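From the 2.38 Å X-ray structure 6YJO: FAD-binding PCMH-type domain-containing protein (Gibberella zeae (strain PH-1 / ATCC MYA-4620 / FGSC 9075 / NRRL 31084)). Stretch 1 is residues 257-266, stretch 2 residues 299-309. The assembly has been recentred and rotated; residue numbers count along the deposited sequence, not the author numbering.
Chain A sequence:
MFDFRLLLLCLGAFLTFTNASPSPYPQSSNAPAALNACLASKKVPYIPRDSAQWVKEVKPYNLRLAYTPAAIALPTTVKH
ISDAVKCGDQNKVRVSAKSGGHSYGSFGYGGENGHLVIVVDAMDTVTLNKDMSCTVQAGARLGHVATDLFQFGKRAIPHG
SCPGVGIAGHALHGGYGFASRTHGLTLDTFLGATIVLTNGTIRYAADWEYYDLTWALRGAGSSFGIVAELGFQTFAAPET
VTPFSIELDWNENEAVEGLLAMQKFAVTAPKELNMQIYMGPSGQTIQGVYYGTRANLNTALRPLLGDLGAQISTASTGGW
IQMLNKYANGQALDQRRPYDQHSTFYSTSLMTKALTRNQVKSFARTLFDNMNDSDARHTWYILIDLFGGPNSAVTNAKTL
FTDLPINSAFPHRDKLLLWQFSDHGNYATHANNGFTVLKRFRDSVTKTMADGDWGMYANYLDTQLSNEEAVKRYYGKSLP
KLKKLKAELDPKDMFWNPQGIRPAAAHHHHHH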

# COMPACT_ATOMS: atom_id res chain seq x y z
N GLU A 257 -27.24 -6.99 -7.47
CA GLU A 257 -28.00 -6.00 -6.71
C GLU A 257 -27.19 -5.48 -5.53
O GLU A 257 -27.03 -4.27 -5.35
N GLY A 258 -26.65 -6.40 -4.72
CA GLY A 258 -25.94 -5.99 -3.52
C GLY A 258 -24.77 -5.07 -3.80
O GLY A 258 -24.54 -4.10 -3.07
N LEU A 259 -24.02 -5.35 -4.87
CA LEU A 259 -22.88 -4.51 -5.21
C LEU A 259 -23.33 -3.17 -5.75
O LEU A 259 -22.71 -2.13 -5.48
N LEU A 260 -24.42 -3.15 -6.52
CA LEU A 260 -24.97 -1.88 -6.99
C LEU A 260 -25.49 -1.05 -5.82
O LEU A 260 -25.36 0.18 -5.82
N ALA A 261 -26.05 -1.71 -4.80
CA ALA A 261 -26.52 -0.98 -3.63
C ALA A 261 -25.36 -0.40 -2.83
O ALA A 261 -25.51 0.65 -2.20
N MET A 262 -24.20 -1.05 -2.87
CA MET A 262 -23.04 -0.56 -2.12
C MET A 262 -22.43 0.66 -2.80
O MET A 262 -21.94 1.56 -2.11
N GLN A 263 -22.42 0.69 -4.13
CA GLN A 263 -21.95 1.88 -4.84
C GLN A 263 -22.73 3.11 -4.39
O GLN A 263 -22.14 4.15 -4.08
N LYS A 264 -24.06 3.00 -4.37
CA LYS A 264 -24.89 4.12 -3.92
C LYS A 264 -24.54 4.51 -2.50
O LYS A 264 -24.40 5.70 -2.19
N PHE A 265 -24.39 3.52 -1.61
CA PHE A 265 -24.07 3.81 -0.22
C PHE A 265 -22.69 4.42 -0.07
O PHE A 265 -22.45 5.19 0.86
N ALA A 266 -21.76 4.07 -0.97
CA ALA A 266 -20.42 4.66 -0.92
C ALA A 266 -20.44 6.15 -1.21
O ALA A 266 -19.51 6.86 -0.83
N THR A 299 -27.78 3.64 12.50
CA THR A 299 -28.48 4.59 11.64
C THR A 299 -27.74 4.80 10.32
O THR A 299 -28.38 5.01 9.28
N ALA A 300 -26.41 4.74 10.34
CA ALA A 300 -25.65 4.93 9.10
C ALA A 300 -25.84 3.76 8.15
O ALA A 300 -25.89 3.94 6.93
N LEU A 301 -25.95 2.54 8.69
CA LEU A 301 -26.08 1.35 7.87
C LEU A 301 -27.51 1.08 7.41
O LEU A 301 -27.71 0.31 6.47
N ARG A 302 -28.49 1.69 8.06
CA ARG A 302 -29.89 1.39 7.76
C ARG A 302 -30.22 1.43 6.27
O ARG A 302 -30.90 0.51 5.79
N PRO A 303 -29.78 2.43 5.49
CA PRO A 303 -30.16 2.43 4.07
C PRO A 303 -29.54 1.29 3.29
O PRO A 303 -30.20 0.72 2.41
N LEU A 304 -28.28 0.94 3.58
CA LEU A 304 -27.64 -0.17 2.86
C LEU A 304 -28.23 -1.51 3.29
O LEU A 304 -28.55 -2.35 2.45
N LEU A 305 -28.37 -1.73 4.60
CA LEU A 305 -28.95 -2.98 5.08
C LEU A 305 -30.36 -3.18 4.55
O LEU A 305 -30.80 -4.32 4.36
N GLY A 306 -31.09 -2.08 4.31
CA GLY A 306 -32.40 -2.20 3.70
C GLY A 306 -32.34 -2.77 2.30
O GLY A 306 -33.07 -3.70 1.96
N ASP A 307 -31.46 -2.21 1.46
CA ASP A 307 -31.28 -2.74 0.12
C ASP A 307 -30.80 -4.19 0.17
O ASP A 307 -31.22 -5.02 -0.65
N LEU A 308 -29.93 -4.51 1.13
CA LEU A 308 -29.35 -5.85 1.20
C LEU A 308 -30.32 -6.87 1.79
O LEU A 308 -30.27 -8.04 1.42
N GLY A 309 -31.19 -6.44 2.70
CA GLY A 309 -31.98 -7.39 3.46
C GLY A 309 -31.15 -8.14 4.48
O GLY A 309 -31.40 -9.32 4.73

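Two helical segments, distant in sequence, run nearly antiparallel, with 164° between their N-to-C directions and 9.4 Å between their axes at closest approach. The register follows from that arrangement: Gly258 lies across from Leu308, Ala261 from Asp307, and Phe265 from Leu304. Small residues at one end and a large aromatic at the other set the pattern. The rule to read here is one of shape, because no hydrogen bond crosses between the segments.

The aromatic contact comes first. Phe265 points toward the second helix with chi1 in t (-171°) and chi2 at 68°, and its ring enters a hole formed by Ala300, Leu301, Pro303 and Leu304. Leu304 covers one ring face: its CB lies 3.8 Å from the ring centroid and only 15° off the normal, a CH-pi contact. The ring edge meets the backbone instead, with Phe265 CE1 3.0 Å from Ala300 O, near the ring plane. The helix is kinked here, and that carbonyl lacks the usual helical bond, since Leu304 N makes no bond to the preceding turn. Proline has no N-H to give, and the aromatic C-H edge sits against the oxygen that Leu304 N leaves unclaimed. Pro303 CD approaches Phe265 CE1 at 4.3 Å, obliquely to the ring.

Aliphatic packing extends the contact. Leu304 points toward the first helix, with chi1 t and chi2 p. Leu304 CD2 lies 3.5 Å from Phe265 CD2, and Leu304 CD1 lies 4.0 Å from Met262 CG and 4.3 Å from Ala261 CB. One leucine therefore touches Ala261, Met262 and Phe265, spanning about one turn of the opposing helix. Met262 takes part from the side, its CA-to-CB bond sideways, its chi1 off the wells at -92°, chi2 t and chi3 p. Leu301 starts out pointing away, yet its m,t rotamer brings the end of the side chain nearer, so that CD2 comes within 4.2 Å of Phe265 CE2.

Two small residues of the first helix also meet the second closely. Ala261 points toward the second helix, and its CB rests 3.6 Å from Asp307 CB. One turn earlier, Gly258 lets Leu308, also m,t, lay its CD2 3.6 Å from Gly258 CA. A beta carbon at Gly258 would be tight, at about 3.4 Å from that same methyl.

Polar groups stay at the margin. Asp307, chi1 m, points toward the first helix and contributes its CB to the contact with Ala261, but its carboxylate finds no hydrogen-bonding partner there. Lys264 also points toward the second helix, yet its m,t,p,t side chain comes no nearer than 5.1 Å, from Lys264 CE to Asp307 OD2, and forms no salt bridge. Glu257 OE1 and both polar atoms of the Gln263 side chain are hydrogen-bonded elsewhere in the structure. The second helix closes at Gly309, whose positive phi (72°) suits glycine and which lies out of reach of the first helix.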

# COMPACT_ATOMS: atom_id res chain seq x y z
CB GLU A 257 -29.32 -6.60 -6.23
CG GLU A 257 -30.56 -6.02 -6.90
CD GLU A 257 -30.51 -6.11 -8.41
OE1 GLU A 257 -30.47 -5.05 -9.07
OE2 GLU A 257 -30.50 -7.24 -8.94
CB LEU A 259 -21.97 -5.23 -6.21
CG LEU A 259 -21.20 -6.41 -5.60
CD1 LEU A 259 -20.66 -7.34 -6.67
CD2 LEU A 259 -20.06 -5.90 -4.71
CB LEU A 260 -26.09 -2.13 -8.01
CG LEU A 260 -25.60 -2.54 -9.40
CD1 LEU A 260 -26.71 -3.20 -10.20
CD2 LEU A 260 -25.05 -1.32 -10.15
CB ALA A 261 -27.37 -1.89 -2.75
CB MET A 262 -22.00 -1.66 -1.98
CG MET A 262 -22.14 -2.48 -0.71
SD MET A 262 -20.82 -3.70 -0.55
CE MET A 262 -19.39 -2.64 -0.44
CB GLN A 263 -22.08 1.69 -6.35
CG GLN A 263 -21.42 0.43 -6.90
CD GLN A 263 -21.14 0.53 -8.38
OE1 GLN A 263 -19.99 0.49 -8.82
NE2 GLN A 263 -22.21 0.64 -9.18
CB LYS A 264 -26.37 3.74 -4.03
CG LYS A 264 -26.79 3.26 -5.42
CD LYS A 264 -28.12 2.50 -5.38
CE LYS A 264 -29.30 3.42 -5.11
NZ LYS A 264 -30.57 2.84 -5.61
CB PHE A 265 -24.18 2.52 0.60
CG PHE A 265 -24.09 2.74 2.08
CD1 PHE A 265 -25.10 3.40 2.75
CD2 PHE A 265 -23.01 2.26 2.79
CE1 PHE A 265 -25.02 3.60 4.11
CE2 PHE A 265 -22.93 2.45 4.16
CZ PHE A 265 -23.94 3.13 4.82
CB ALA A 266 -19.50 3.95 -1.90
CB THR A 299 -28.65 5.93 12.36
OG1 THR A 299 -27.40 6.33 12.93
CG2 THR A 299 -29.71 5.81 13.45
CB ALA A 300 -24.16 5.11 9.42
CB LEU A 301 -25.57 0.13 8.64
CG LEU A 301 -24.05 -0.03 8.75
CD1 LEU A 301 -23.71 -1.23 9.61
CD2 LEU A 301 -23.43 -0.16 7.36
CB ARG A 302 -30.79 2.36 8.54
CG ARG A 302 -32.23 1.87 8.67
CD ARG A 302 -33.10 2.78 9.55
NE ARG A 302 -32.47 3.10 10.83
CZ ARG A 302 -32.27 2.21 11.81
NH1 ARG A 302 -32.62 0.94 11.66
NH2 ARG A 302 -31.69 2.60 12.94
CB PRO A 303 -29.67 3.80 3.57
CG PRO A 303 -29.40 4.61 4.81
CD PRO A 303 -28.99 3.62 5.85
CB LEU A 304 -26.13 -0.14 3.09
CG LEU A 304 -25.34 -1.36 2.61
CD1 LEU A 304 -25.56 -1.62 1.13
CD2 LEU A 304 -23.86 -1.16 2.91
CB LEU A 305 -28.94 -3.03 6.61
CG LEU A 305 -27.59 -3.11 7.32
CD1 LEU A 305 -27.82 -3.36 8.81
CD2 LEU A 305 -26.68 -4.19 6.73
CB ASP A 307 -30.29 -1.88 -0.66
CG ASP A 307 -30.72 -0.44 -0.77
OD1 ASP A 307 -31.94 -0.17 -0.66
OD2 ASP A 307 -29.86 0.44 -0.97
CB LEU A 308 -28.07 -5.83 2.03
CG LEU A 308 -26.84 -5.15 1.42
CD1 LEU A 308 -25.66 -5.28 2.36
CD2 LEU A 308 -26.52 -5.74 0.05